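Dihydropyrimidinase (Brevibacillus agri, PDB 3SFW) probably catalyses the zinc-dependent hydrolytic ring opening of dihydropyrimidines, as a cyclic-amide hydrolase of the amidohydrolase family. Local coordinates at residues 75-87 against 430-443. Numbering follows the deposited sequence.
Sequences FTGTKAAAFGGTT and VLSRGAFVVRNKQF
Phe75, on the helix that ends at Phe83, reaches Phe443 with its ring tip, CZ lying 4.3 Å from CE2 of that ring. One turn on, the Lys79 and Phe443 side chains cross at about a right angle: Lys79 CD sits over the Phe443 ring face, 3.5 Å from its centroid, a CH-pi contact; the chain then bends at chi3 and chi4 (55° and 74°), and NZ, 5.9 Å from that centroid, adds at most a weak cation-pi attraction. Ala82 packs CB against Val437 CG1 at 3.5 Å, and its carbonyl O, which accepts the Gly85 N-H in the Schellman motif closing the helix, also touches Val430 CG2. The Phe83 ring receives Val438 CG2 over one face, 4.0 Å from its centroid; Lys441 O meets its edge near the ring plane, and CZ abuts Phe443 CB at 3.6 Å. A serine in place of Phe83 would probably open a gap beside Val438 and leave Phe443 CB without its aromatic neighbour. Beyond the helix, Thr87 presses CG2 tightly on Val430 CG1 (3.4 Å), and one water bridges Thr87 O and Ser432 OG. No direct hydrogen bond joins the segments. Val430 pairs with Val437 and Val438 together in a classic beta bulge, and all three point toward the first helix and second strand of the amidohydrolase TIM barrel; strand 86-93 runs parallel to 49-59, at whose end lie zinc ligands His58 and His60.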
# COMPACT_ATOMS: atom_id res chain seq x y z
N PHE A 75 28.90 -4.26 35.71
CA PHE A 75 30.30 -4.63 35.49
C PHE A 75 30.41 -5.71 34.37
O PHE A 75 31.11 -5.51 33.39
CB PHE A 75 30.95 -5.15 36.79
CG PHE A 75 32.38 -5.58 36.62
CD1 PHE A 75 32.71 -6.92 36.80
CD2 PHE A 75 33.34 -4.69 36.17
CE1 PHE A 75 34.02 -7.37 36.60
CE2 PHE A 75 34.69 -5.12 35.98
CZ PHE A 75 35.01 -6.48 36.18
N THR A 76 29.81 -6.87 34.58
CA THR A 76 30.00 -7.98 33.62
C THR A 76 29.38 -7.63 32.26
O THR A 76 29.91 -8.04 31.21
CB THR A 76 29.50 -9.35 34.11
OG1 THR A 76 28.08 -9.33 34.28
CG2 THR A 76 30.21 -9.78 35.49
N GLY A 77 28.23 -6.95 32.29
CA GLY A 77 27.54 -6.63 31.04
C GLY A 77 28.34 -5.64 30.19
O GLY A 77 28.42 -5.78 28.96
N THR A 78 28.90 -4.61 30.82
CA THR A 78 29.73 -3.65 30.06
C THR A 78 31.05 -4.26 29.63
O THR A 78 31.57 -3.95 28.56
CB THR A 78 29.97 -2.29 30.79
OG1 THR A 78 30.67 -2.49 32.03
CG2 THR A 78 28.64 -1.59 31.02
N LYS A 79 31.59 -5.19 30.44
CA LYS A 79 32.84 -5.83 30.03
C LYS A 79 32.57 -6.70 28.79
O LYS A 79 33.37 -6.72 27.83
CB LYS A 79 33.46 -6.66 31.18
CG LYS A 79 34.71 -7.37 30.80
CD LYS A 79 35.54 -7.70 32.09
CE LYS A 79 34.67 -8.49 33.08
NZ LYS A 79 34.44 -9.89 32.68
N ALA A 80 31.45 -7.41 28.80
CA ALA A 80 31.09 -8.28 27.68
C ALA A 80 30.82 -7.42 26.41
O ALA A 80 31.25 -7.74 25.33
CB ALA A 80 29.85 -9.09 28.05
N ALA A 81 30.16 -6.29 26.60
CA ALA A 81 29.93 -5.36 25.48
C ALA A 81 31.27 -4.95 24.88
O ALA A 81 31.45 -4.97 23.66
CB ALA A 81 29.17 -4.10 25.97
N ALA A 82 32.21 -4.58 25.75
CA ALA A 82 33.53 -4.11 25.25
C ALA A 82 34.25 -5.24 24.50
O ALA A 82 34.81 -5.03 23.42
CB ALA A 82 34.41 -3.60 26.43
N PHE A 83 34.23 -6.47 25.04
CA PHE A 83 34.87 -7.55 24.29
C PHE A 83 34.22 -7.70 22.91
O PHE A 83 34.82 -8.32 22.04
CB PHE A 83 34.80 -8.86 25.06
CG PHE A 83 35.96 -9.05 26.03
CD1 PHE A 83 35.75 -8.88 27.40
CD2 PHE A 83 37.23 -9.41 25.56
CE1 PHE A 83 36.80 -9.11 28.31
CE2 PHE A 83 38.32 -9.58 26.45
CZ PHE A 83 38.09 -9.47 27.83
N GLY A 84 32.92 -7.35 22.83
CA GLY A 84 32.12 -7.48 21.61
C GLY A 84 32.18 -6.27 20.69
O GLY A 84 31.51 -6.24 19.66
N GLY A 85 33.04 -5.31 21.04
CA GLY A 85 33.28 -4.11 20.18
C GLY A 85 32.30 -2.98 20.40
O GLY A 85 32.19 -2.07 19.57
N THR A 86 31.64 -2.98 21.57
CA THR A 86 30.66 -1.94 21.91
C THR A 86 31.25 -1.10 23.05
O THR A 86 31.65 -1.64 24.09
CB THR A 86 29.29 -2.57 22.29
OG1 THR A 86 28.68 -3.09 21.11
CG2 THR A 86 28.34 -1.55 22.95
N THR A 87 31.32 0.21 22.85
CA THR A 87 31.94 1.12 23.80
C THR A 87 30.97 2.01 24.62
O THR A 87 31.41 2.72 25.55
CB THR A 87 33.03 2.00 23.12
OG1 THR A 87 32.45 2.64 21.98
CG2 THR A 87 34.21 1.15 22.65
N VAL A 430 40.01 -2.44 22.10
CA VAL A 430 38.88 -1.51 22.29
C VAL A 430 39.34 -0.39 23.19
O VAL A 430 39.78 -0.62 24.33
CB VAL A 430 37.69 -2.23 22.92
CG1 VAL A 430 36.51 -1.26 23.17
CG2 VAL A 430 37.26 -3.43 22.07
N LEU A 431 39.27 0.84 22.68
CA LEU A 431 39.54 2.03 23.50
C LEU A 431 38.24 2.72 23.86
O LEU A 431 37.32 2.82 23.00
CB LEU A 431 40.39 3.01 22.71
CG LEU A 431 41.79 2.45 22.38
CD1 LEU A 431 42.08 2.60 20.88
CD2 LEU A 431 42.90 3.17 23.20
N SER A 432 38.20 3.23 25.09
CA SER A 432 37.07 4.06 25.58
C SER A 432 37.65 5.38 26.13
O SER A 432 38.46 5.34 27.05
CB SER A 432 36.28 3.31 26.66
OG SER A 432 35.38 4.18 27.33
N ARG A 433 37.31 6.51 25.52
CA ARG A 433 37.92 7.80 25.91
C ARG A 433 39.45 7.72 25.99
O ARG A 433 40.08 8.20 26.92
CB ARG A 433 37.27 8.34 27.21
CG ARG A 433 35.90 9.03 26.94
CD ARG A 433 35.13 9.55 28.20
NE ARG A 433 34.71 8.46 29.08
CZ ARG A 433 35.44 7.90 30.05
NH1 ARG A 433 36.52 8.51 30.54
NH2 ARG A 433 34.99 6.80 30.65
N GLY A 434 40.04 7.07 24.99
CA GLY A 434 41.49 7.05 24.79
C GLY A 434 42.23 6.04 25.68
O GLY A 434 43.44 5.91 25.58
N ALA A 435 41.51 5.37 26.58
CA ALA A 435 42.14 4.32 27.39
C ALA A 435 41.71 2.95 26.90
O ALA A 435 40.53 2.71 26.66
CB ALA A 435 41.79 4.49 28.92
N PHE A 436 42.65 2.01 26.88
CA PHE A 436 42.30 0.64 26.48
C PHE A 436 41.38 0.01 27.50
O PHE A 436 41.62 0.16 28.73
CB PHE A 436 43.54 -0.22 26.35
CG PHE A 436 44.30 0.01 25.08
CD1 PHE A 436 45.48 0.74 25.10
CD2 PHE A 436 43.85 -0.56 23.88
CE1 PHE A 436 46.17 0.97 23.90
CE2 PHE A 436 44.53 -0.36 22.71
CZ PHE A 436 45.70 0.37 22.71
N VAL A 437 40.34 -0.68 27.01
CA VAL A 437 39.44 -1.51 27.85
C VAL A 437 39.78 -2.98 27.56
O VAL A 437 39.88 -3.83 28.48
CB VAL A 437 37.93 -1.25 27.49
CG1 VAL A 437 36.97 -2.13 28.40
CG2 VAL A 437 37.63 0.28 27.70
N VAL A 438 39.89 -3.29 26.27
CA VAL A 438 40.39 -4.58 25.82
C VAL A 438 41.63 -4.30 24.95
O VAL A 438 41.66 -3.38 24.13
CB VAL A 438 39.29 -5.29 24.95
CG1 VAL A 438 39.83 -6.59 24.32
CG2 VAL A 438 38.04 -5.57 25.81
N ARG A 439 42.70 -5.07 25.16
CA ARG A 439 43.86 -4.94 24.30
C ARG A 439 44.34 -6.33 23.96
O ARG A 439 44.54 -7.15 24.87
CB ARG A 439 44.95 -4.17 25.00
CG ARG A 439 46.11 -3.80 24.05
CD ARG A 439 47.06 -2.85 24.71
NE ARG A 439 48.06 -2.33 23.78
CZ ARG A 439 48.87 -1.33 24.09
NH1 ARG A 439 48.79 -0.77 25.28
NH2 ARG A 439 49.76 -0.91 23.22
N ASN A 440 44.42 -6.63 22.66
CA ASN A 440 44.74 -7.99 22.21
C ASN A 440 43.92 -9.05 22.92
O ASN A 440 44.45 -10.09 23.36
CB ASN A 440 46.26 -8.22 22.34
CG ASN A 440 47.03 -7.31 21.45
OD1 ASN A 440 46.73 -7.23 20.27
ND2 ASN A 440 47.97 -6.55 22.00
N LYS A 441 42.61 -8.81 22.97
CA LYS A 441 41.65 -9.77 23.49
C LYS A 441 41.83 -10.08 24.99
O LYS A 441 41.29 -11.06 25.48
CB LYS A 441 41.58 -11.07 22.63
CG LYS A 441 41.09 -10.79 21.17
CD LYS A 441 41.35 -11.96 20.26
CE LYS A 441 40.26 -12.96 20.40
NZ LYS A 441 40.55 -14.06 19.43
N GLN A 442 42.46 -9.17 25.72
CA GLN A 442 42.58 -9.29 27.19
C GLN A 442 41.97 -8.06 27.84
O GLN A 442 42.04 -6.95 27.28
CB GLN A 442 44.06 -9.42 27.55
CG GLN A 442 44.66 -10.75 27.01
CD GLN A 442 46.17 -10.76 27.03
OE1 GLN A 442 46.80 -9.82 26.53
NE2 GLN A 442 46.77 -11.83 27.56
N PHE A 443 41.33 -8.24 28.98
CA PHE A 443 40.69 -7.09 29.63
C PHE A 443 41.72 -6.30 30.43
O PHE A 443 42.26 -6.80 31.45
CB PHE A 443 39.57 -7.56 30.56
CG PHE A 443 38.96 -6.45 31.38
CD1 PHE A 443 38.33 -5.36 30.74
CD2 PHE A 443 38.85 -6.57 32.75
CE1 PHE A 443 37.69 -4.36 31.52
CE2 PHE A 443 38.22 -5.59 33.53
CZ PHE A 443 37.66 -4.47 32.90
O HOH W 1 33.07 4.72 26.03